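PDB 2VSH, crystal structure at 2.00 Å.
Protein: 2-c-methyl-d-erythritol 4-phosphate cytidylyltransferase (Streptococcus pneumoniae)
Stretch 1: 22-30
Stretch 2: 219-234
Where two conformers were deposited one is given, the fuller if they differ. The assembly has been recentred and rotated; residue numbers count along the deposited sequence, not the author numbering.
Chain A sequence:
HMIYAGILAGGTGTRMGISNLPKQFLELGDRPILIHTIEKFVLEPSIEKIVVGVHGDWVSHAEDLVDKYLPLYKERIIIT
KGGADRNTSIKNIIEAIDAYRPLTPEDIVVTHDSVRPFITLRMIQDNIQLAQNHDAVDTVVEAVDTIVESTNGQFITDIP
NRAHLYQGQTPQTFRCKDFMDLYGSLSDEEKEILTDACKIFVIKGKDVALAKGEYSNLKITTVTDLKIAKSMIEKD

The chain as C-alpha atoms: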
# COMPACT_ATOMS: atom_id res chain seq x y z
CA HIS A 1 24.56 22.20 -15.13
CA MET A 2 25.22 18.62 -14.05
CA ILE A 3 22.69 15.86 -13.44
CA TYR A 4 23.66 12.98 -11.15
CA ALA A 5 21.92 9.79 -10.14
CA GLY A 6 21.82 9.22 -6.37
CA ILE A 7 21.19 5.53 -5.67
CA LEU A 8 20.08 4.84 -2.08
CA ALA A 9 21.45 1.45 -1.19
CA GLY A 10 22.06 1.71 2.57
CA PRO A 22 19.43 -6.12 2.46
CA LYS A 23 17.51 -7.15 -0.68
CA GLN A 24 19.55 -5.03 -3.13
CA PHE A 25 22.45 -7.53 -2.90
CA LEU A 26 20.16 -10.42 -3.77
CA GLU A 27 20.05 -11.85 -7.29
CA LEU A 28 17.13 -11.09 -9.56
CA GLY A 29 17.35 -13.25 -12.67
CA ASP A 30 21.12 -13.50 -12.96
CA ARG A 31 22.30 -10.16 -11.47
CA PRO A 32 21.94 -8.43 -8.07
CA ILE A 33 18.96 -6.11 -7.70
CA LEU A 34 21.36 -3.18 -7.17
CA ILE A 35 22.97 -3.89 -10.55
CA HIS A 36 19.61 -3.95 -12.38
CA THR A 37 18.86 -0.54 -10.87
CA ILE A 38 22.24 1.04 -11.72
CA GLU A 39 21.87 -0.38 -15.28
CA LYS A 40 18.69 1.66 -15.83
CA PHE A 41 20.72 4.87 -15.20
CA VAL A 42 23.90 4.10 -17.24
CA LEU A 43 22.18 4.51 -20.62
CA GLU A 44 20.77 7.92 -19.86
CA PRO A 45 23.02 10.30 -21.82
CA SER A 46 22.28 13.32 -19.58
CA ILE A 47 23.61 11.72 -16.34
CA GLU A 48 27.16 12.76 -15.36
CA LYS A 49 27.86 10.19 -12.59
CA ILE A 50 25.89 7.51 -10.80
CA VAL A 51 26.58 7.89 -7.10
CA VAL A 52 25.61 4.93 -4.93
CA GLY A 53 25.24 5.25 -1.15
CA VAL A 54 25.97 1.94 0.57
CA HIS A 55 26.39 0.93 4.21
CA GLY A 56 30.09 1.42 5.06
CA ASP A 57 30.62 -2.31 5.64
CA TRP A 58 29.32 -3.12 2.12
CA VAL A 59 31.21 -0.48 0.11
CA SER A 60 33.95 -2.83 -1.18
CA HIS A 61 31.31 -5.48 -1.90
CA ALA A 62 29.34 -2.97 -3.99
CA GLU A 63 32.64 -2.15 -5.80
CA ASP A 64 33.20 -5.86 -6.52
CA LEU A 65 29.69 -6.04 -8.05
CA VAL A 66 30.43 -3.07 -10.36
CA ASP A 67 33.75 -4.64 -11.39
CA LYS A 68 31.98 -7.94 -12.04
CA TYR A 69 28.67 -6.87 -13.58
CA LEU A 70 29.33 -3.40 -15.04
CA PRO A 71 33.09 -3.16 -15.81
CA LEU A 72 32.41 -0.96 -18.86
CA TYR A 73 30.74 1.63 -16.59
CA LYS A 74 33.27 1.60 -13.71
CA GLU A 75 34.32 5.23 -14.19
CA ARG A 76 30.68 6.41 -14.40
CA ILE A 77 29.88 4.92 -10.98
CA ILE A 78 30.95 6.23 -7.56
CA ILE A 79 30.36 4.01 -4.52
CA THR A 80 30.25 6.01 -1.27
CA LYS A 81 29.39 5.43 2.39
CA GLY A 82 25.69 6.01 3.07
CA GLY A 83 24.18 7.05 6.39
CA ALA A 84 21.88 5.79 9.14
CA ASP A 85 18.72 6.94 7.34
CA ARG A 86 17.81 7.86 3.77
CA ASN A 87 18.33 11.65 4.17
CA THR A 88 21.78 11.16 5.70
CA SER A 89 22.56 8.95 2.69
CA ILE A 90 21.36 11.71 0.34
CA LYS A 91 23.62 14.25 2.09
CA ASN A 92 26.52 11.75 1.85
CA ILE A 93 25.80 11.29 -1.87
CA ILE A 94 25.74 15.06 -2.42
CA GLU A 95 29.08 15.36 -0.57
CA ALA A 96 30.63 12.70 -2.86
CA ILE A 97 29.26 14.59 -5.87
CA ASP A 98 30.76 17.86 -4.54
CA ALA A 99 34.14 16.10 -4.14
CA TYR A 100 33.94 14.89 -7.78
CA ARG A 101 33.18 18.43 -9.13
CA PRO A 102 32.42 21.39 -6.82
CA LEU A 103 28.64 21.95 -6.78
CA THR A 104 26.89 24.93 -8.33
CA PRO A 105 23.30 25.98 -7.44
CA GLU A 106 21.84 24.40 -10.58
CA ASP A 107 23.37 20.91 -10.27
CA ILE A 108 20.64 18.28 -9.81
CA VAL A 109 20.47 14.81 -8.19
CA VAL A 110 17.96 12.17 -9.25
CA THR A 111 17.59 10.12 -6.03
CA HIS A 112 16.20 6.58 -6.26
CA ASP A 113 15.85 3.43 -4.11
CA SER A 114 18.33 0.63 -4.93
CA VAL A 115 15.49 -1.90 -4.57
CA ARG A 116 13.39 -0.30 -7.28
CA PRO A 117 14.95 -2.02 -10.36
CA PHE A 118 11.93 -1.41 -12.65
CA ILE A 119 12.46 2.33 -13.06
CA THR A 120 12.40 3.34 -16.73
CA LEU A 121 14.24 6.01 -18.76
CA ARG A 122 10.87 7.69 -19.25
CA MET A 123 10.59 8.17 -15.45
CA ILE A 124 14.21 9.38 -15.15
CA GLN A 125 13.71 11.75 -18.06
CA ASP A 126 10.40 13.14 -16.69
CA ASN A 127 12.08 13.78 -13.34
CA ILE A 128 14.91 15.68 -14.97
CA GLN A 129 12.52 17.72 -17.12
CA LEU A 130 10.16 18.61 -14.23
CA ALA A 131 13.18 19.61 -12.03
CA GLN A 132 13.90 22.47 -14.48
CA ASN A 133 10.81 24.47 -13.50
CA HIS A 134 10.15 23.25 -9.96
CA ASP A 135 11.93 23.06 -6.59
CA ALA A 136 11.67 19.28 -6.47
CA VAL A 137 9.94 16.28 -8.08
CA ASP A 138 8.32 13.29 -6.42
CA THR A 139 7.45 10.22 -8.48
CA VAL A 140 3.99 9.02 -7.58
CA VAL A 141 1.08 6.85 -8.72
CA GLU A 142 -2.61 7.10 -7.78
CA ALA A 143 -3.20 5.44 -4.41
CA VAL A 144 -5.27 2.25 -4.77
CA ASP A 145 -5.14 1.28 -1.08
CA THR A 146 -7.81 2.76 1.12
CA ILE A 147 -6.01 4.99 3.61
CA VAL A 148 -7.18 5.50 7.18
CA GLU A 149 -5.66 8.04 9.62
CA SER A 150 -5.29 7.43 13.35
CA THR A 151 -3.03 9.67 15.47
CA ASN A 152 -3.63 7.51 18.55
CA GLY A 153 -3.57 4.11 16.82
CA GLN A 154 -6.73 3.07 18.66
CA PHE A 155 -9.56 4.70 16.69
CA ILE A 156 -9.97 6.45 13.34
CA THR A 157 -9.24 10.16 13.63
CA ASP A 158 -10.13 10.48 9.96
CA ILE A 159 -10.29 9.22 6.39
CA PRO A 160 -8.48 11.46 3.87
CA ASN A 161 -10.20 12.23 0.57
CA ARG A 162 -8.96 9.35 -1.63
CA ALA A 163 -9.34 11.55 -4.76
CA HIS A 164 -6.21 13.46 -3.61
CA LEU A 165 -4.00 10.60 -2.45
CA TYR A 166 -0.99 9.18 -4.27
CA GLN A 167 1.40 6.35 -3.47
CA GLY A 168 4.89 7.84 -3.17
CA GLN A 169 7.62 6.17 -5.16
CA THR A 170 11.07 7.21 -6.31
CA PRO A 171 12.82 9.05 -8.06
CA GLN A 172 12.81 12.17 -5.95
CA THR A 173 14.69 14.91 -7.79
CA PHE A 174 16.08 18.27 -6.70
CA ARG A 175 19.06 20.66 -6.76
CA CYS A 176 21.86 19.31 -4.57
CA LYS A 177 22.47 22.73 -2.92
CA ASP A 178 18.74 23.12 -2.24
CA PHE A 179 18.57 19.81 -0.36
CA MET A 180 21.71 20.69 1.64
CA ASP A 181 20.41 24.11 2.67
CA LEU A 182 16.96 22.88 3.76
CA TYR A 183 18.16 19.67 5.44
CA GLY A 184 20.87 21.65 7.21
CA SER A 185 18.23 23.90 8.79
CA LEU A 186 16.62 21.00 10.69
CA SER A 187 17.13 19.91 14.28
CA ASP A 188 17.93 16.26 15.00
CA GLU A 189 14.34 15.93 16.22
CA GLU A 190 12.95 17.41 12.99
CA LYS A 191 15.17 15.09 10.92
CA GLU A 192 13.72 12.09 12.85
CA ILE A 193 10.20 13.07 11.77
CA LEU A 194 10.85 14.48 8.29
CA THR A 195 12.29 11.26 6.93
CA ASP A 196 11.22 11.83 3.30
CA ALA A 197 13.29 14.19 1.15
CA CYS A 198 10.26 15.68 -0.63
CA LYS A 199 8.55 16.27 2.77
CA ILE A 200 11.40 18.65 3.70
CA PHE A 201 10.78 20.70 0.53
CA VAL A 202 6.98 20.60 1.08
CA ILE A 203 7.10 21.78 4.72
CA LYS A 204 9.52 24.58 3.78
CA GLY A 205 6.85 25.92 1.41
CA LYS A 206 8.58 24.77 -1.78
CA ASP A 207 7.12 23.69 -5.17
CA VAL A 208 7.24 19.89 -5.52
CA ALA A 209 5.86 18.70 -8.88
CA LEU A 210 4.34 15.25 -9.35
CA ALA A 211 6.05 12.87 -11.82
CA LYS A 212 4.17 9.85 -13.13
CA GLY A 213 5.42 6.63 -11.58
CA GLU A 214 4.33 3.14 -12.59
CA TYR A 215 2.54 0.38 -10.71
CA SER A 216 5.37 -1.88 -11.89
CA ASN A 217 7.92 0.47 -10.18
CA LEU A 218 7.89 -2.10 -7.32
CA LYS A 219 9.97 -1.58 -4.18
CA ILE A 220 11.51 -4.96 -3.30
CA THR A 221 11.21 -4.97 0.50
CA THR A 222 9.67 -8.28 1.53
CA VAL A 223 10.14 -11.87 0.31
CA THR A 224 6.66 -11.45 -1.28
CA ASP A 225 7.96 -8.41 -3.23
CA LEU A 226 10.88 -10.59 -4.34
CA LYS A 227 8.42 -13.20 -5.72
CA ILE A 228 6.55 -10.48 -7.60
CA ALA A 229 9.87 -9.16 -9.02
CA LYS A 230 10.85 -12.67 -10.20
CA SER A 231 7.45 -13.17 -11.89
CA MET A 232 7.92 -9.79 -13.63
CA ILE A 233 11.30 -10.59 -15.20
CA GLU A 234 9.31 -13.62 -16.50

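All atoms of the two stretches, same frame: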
# COMPACT_ATOMS: atom_id res chain seq x y z
N PRO A 22 20.30 -7.03 3.23
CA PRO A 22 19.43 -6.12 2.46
C PRO A 22 19.17 -6.63 1.04
O PRO A 22 20.12 -7.11 0.35
CB PRO A 22 20.24 -4.82 2.43
CG PRO A 22 21.72 -5.23 2.71
CD PRO A 22 21.73 -6.69 3.11
N LYS A 23 17.91 -6.49 0.56
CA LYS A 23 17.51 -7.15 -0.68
C LYS A 23 18.25 -6.72 -1.95
O LYS A 23 18.33 -7.48 -2.90
CB LYS A 23 15.99 -7.19 -0.86
CG LYS A 23 15.39 -8.44 -0.23
CD LYS A 23 14.06 -8.16 0.39
CE LYS A 23 13.77 -9.13 1.52
NZ LYS A 23 13.41 -10.42 0.90
N GLN A 24 18.84 -5.53 -1.94
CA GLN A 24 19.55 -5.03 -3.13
C GLN A 24 20.75 -5.88 -3.54
O GLN A 24 21.16 -5.85 -4.70
CB GLN A 24 19.97 -3.58 -2.95
CG GLN A 24 21.07 -3.38 -1.94
CD GLN A 24 20.54 -2.96 -0.60
OE1 GLN A 24 19.34 -3.15 -0.29
NE2 GLN A 24 21.42 -2.39 0.22
N PHE A 25 21.31 -6.66 -2.60
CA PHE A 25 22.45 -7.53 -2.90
C PHE A 25 22.04 -8.93 -3.33
O PHE A 25 22.87 -9.76 -3.68
CB PHE A 25 23.46 -7.55 -1.76
CG PHE A 25 24.07 -6.20 -1.47
CD1 PHE A 25 24.70 -5.48 -2.48
CD2 PHE A 25 24.02 -5.65 -0.20
CE1 PHE A 25 25.26 -4.22 -2.23
CE2 PHE A 25 24.57 -4.40 0.06
CZ PHE A 25 25.19 -3.69 -0.96
N LEU A 26 20.74 -9.17 -3.31
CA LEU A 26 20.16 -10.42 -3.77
C LEU A 26 20.02 -10.45 -5.29
O LEU A 26 19.76 -9.43 -5.92
CB LEU A 26 18.79 -10.60 -3.11
CG LEU A 26 18.70 -11.75 -2.10
CD1 LEU A 26 19.99 -11.97 -1.33
CD2 LEU A 26 17.51 -11.52 -1.15
N GLU A 27 20.17 -11.65 -5.85
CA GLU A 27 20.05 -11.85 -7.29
C GLU A 27 18.59 -11.78 -7.75
O GLU A 27 17.71 -12.39 -7.15
CB GLU A 27 20.68 -13.18 -7.70
CG GLU A 27 20.38 -13.62 -9.14
CD GLU A 27 21.11 -14.90 -9.52
OE1 GLU A 27 22.21 -14.79 -10.09
OE2 GLU A 27 20.57 -16.01 -9.25
N LEU A 28 18.37 -11.02 -8.81
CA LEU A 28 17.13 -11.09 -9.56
C LEU A 28 17.50 -11.54 -10.97
O LEU A 28 18.26 -10.85 -11.67
CB LEU A 28 16.44 -9.72 -9.59
CG LEU A 28 15.06 -9.61 -10.24
CD1 LEU A 28 14.03 -10.54 -9.59
CD2 LEU A 28 14.60 -8.16 -10.22
N GLY A 29 16.97 -12.67 -11.40
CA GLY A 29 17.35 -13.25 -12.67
C GLY A 29 18.76 -13.78 -12.50
O GLY A 29 18.96 -14.80 -11.85
N ASP A 30 19.74 -13.05 -13.04
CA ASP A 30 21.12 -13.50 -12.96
C ASP A 30 22.09 -12.40 -12.47
O ASP A 30 23.32 -12.57 -12.53
CB ASP A 30 21.55 -14.12 -14.30
CG ASP A 30 20.79 -15.42 -14.62
OD1 ASP A 30 21.07 -16.47 -13.99
OD2 ASP A 30 19.91 -15.39 -15.51
N LYS A 219 8.90 -1.64 -5.17
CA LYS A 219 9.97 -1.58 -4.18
C LYS A 219 10.13 -2.99 -3.59
O LYS A 219 9.19 -3.54 -3.03
CB LYS A 219 9.64 -0.57 -3.09
CG LYS A 219 10.79 -0.30 -2.15
CD LYS A 219 10.45 0.72 -1.08
CE LYS A 219 11.74 1.27 -0.49
NZ LYS A 219 11.47 2.06 0.72
N ILE A 220 11.31 -3.58 -3.75
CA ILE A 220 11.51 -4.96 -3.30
C ILE A 220 11.96 -4.93 -1.84
O ILE A 220 13.14 -4.75 -1.56
CB ILE A 220 12.50 -5.75 -4.21
CG1 ILE A 220 12.02 -5.73 -5.66
CG2 ILE A 220 12.65 -7.20 -3.71
CD1 ILE A 220 13.06 -6.13 -6.69
N THR A 221 10.99 -5.07 -0.94
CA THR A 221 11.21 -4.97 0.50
C THR A 221 11.08 -6.34 1.17
O THR A 221 11.94 -6.74 1.94
CB THR A 221 10.18 -3.97 1.13
OG1 THR A 221 10.51 -2.64 0.71
CG2 THR A 221 10.21 -4.03 2.65
N THR A 222 9.99 -7.04 0.87
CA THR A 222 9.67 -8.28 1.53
C THR A 222 9.94 -9.45 0.58
O THR A 222 10.12 -9.26 -0.62
CB THR A 222 8.18 -8.34 1.97
OG1 THR A 222 7.36 -8.44 0.81
CG2 THR A 222 7.78 -7.10 2.78
N VAL A 223 9.97 -10.66 1.13
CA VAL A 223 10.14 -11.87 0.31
C VAL A 223 8.95 -12.05 -0.67
O VAL A 223 9.12 -12.66 -1.73
CB VAL A 223 10.37 -13.15 1.18
CG1 VAL A 223 11.06 -14.25 0.37
CG2 VAL A 223 11.24 -12.83 2.38
N THR A 224 7.78 -11.52 -0.33
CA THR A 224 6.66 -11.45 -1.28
C THR A 224 6.97 -10.51 -2.45
O THR A 224 6.70 -10.84 -3.60
CB THR A 224 5.35 -11.02 -0.57
OG1 THR A 224 4.98 -12.04 0.37
CG2 THR A 224 4.21 -10.82 -1.58
N ASP A 225 7.56 -9.35 -2.16
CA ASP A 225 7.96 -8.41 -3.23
C ASP A 225 8.97 -9.06 -4.16
O ASP A 225 8.92 -8.86 -5.38
CB ASP A 225 8.55 -7.13 -2.65
CG ASP A 225 7.57 -6.37 -1.82
OD1 ASP A 225 6.35 -6.50 -2.07
OD2 ASP A 225 8.01 -5.65 -0.91
N LEU A 226 9.87 -9.85 -3.59
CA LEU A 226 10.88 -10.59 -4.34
C LEU A 226 10.23 -11.56 -5.33
O LEU A 226 10.67 -11.66 -6.48
CB LEU A 226 11.78 -11.38 -3.37
CG LEU A 226 13.28 -11.56 -3.61
CD1 LEU A 226 13.71 -12.92 -3.10
CD2 LEU A 226 13.72 -11.37 -5.07
N LYS A 227 9.20 -12.28 -4.88
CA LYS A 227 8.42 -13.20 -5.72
C LYS A 227 7.76 -12.47 -6.88
O LYS A 227 7.81 -12.93 -8.02
CB LYS A 227 7.32 -13.88 -4.92
CG LYS A 227 7.74 -14.68 -3.72
CD LYS A 227 6.48 -15.33 -3.12
CE LYS A 227 6.79 -16.11 -1.85
NZ LYS A 227 5.54 -16.69 -1.28
N ILE A 228 7.15 -11.33 -6.58
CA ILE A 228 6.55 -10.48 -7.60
C ILE A 228 7.63 -10.08 -8.62
O ILE A 228 7.47 -10.34 -9.82
CB ILE A 228 5.82 -9.26 -6.98
CG1 ILE A 228 4.66 -9.74 -6.10
CG2 ILE A 228 5.28 -8.34 -8.08
CD1 ILE A 228 4.15 -8.68 -5.12
N ALA A 229 8.74 -9.53 -8.15
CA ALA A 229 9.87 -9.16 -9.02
C ALA A 229 10.31 -10.29 -9.96
O ALA A 229 10.49 -10.07 -11.17
CB ALA A 229 11.05 -8.66 -8.19
N LYS A 230 10.48 -11.50 -9.41
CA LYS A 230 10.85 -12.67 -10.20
C LYS A 230 9.82 -13.00 -11.30
O LYS A 230 10.20 -13.35 -12.41
CB LYS A 230 11.00 -13.90 -9.31
CG LYS A 230 12.17 -13.89 -8.35
CD LYS A 230 12.27 -15.28 -7.69
CE LYS A 230 13.19 -15.28 -6.49
NZ LYS A 230 13.20 -16.62 -5.83
N SER A 231 8.53 -12.92 -10.95
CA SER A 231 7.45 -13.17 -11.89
C SER A 231 7.48 -12.15 -13.02
O SER A 231 7.16 -12.48 -14.15
CB SER A 231 6.08 -13.14 -11.20
OG SER A 231 5.70 -11.80 -10.86
N MET A 232 7.88 -10.92 -12.69
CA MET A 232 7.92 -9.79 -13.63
C MET A 232 9.04 -9.89 -14.67
O MET A 232 8.86 -9.49 -15.81
CB MET A 232 8.06 -8.45 -12.89
CG MET A 232 6.76 -7.93 -12.27
SD MET A 232 7.06 -6.55 -11.15
CE MET A 232 7.36 -5.23 -12.32
N ILE A 233 10.20 -10.39 -14.26
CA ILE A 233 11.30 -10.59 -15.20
C ILE A 233 11.01 -11.83 -16.05
O ILE A 233 11.84 -12.26 -16.86
CB ILE A 233 12.68 -10.73 -14.49
CG1 ILE A 233 12.67 -11.90 -13.50
CG2 ILE A 233 13.08 -9.41 -13.83
CD1 ILE A 233 14.01 -12.58 -13.31
N GLU A 234 9.80 -12.38 -15.86
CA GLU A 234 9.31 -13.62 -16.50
C GLU A 234 9.99 -14.83 -15.87
O GLU A 234 9.41 -15.49 -15.01
CB GLU A 234 9.46 -13.62 -18.03
CG GLU A 234 9.04 -12.34 -18.77
CD GLU A 234 7.54 -12.13 -18.84
OE1 GLU A 234 6.95 -12.41 -19.90
OE2 GLU A 234 6.95 -11.68 -17.83

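Lys23 and Leu28 account for most of the surface the first stretch buries, and no hydrogen bond crosses the contact. The second stretch answers with a loop and then the helix 223-232: Lys23 lies along the loop and the helix start, while Leu28 packs on the later helix and also touches Ile220 and Ile233.

Lys23 works chiefly as a long aliphatic arm. Its CA-to-CB bond points toward the other stretch, and its methylenes run along the backbone that leads into the helix: CB lies 3.8 Å from Ile220 O, and CD sits 3.0 Å from Thr221 O. The amine ends over the first turn, where NZ is 3.5 Å from Val223 N; both are donors, so this proximity is no bond. NZ also lies 3.6 Å from Val223 CG2. The backbone under the arm is held by its own stretch. Asp225 OD2 accepts from Thr221 N and Thr222 N, each at 3.0 Å, while Thr222, the N-cap, returns the favour by accepting at OG1 from Asp225 N at 3.1 Å. Thr221 N, Thr222 N and Asp225 N are paired within their own stretch; what crosses between the stretches is packing.

Leu28 is the buried apolar counterpart. Its CA-to-CB bond points sideways, but the t, p rotamer brings its end nearer the helix. CD1 packs 3.8 Å from Ala229 CB and also reaches the backbone, 3.7 Å from Ala229 C. CD2 reaches Ile220 CD1 at 4.4 Å, and CG lies 4.1 Å from Ile233 CG2.

Ile233, the first residue to leave helical phi/psi, extends this patch to Gly29, whose CA is 3.5 Å from Ile233 CD1. An ideal CB on Gly29 would stand only 3.3 Å from that same methyl, and the positive phi independently favours glycine.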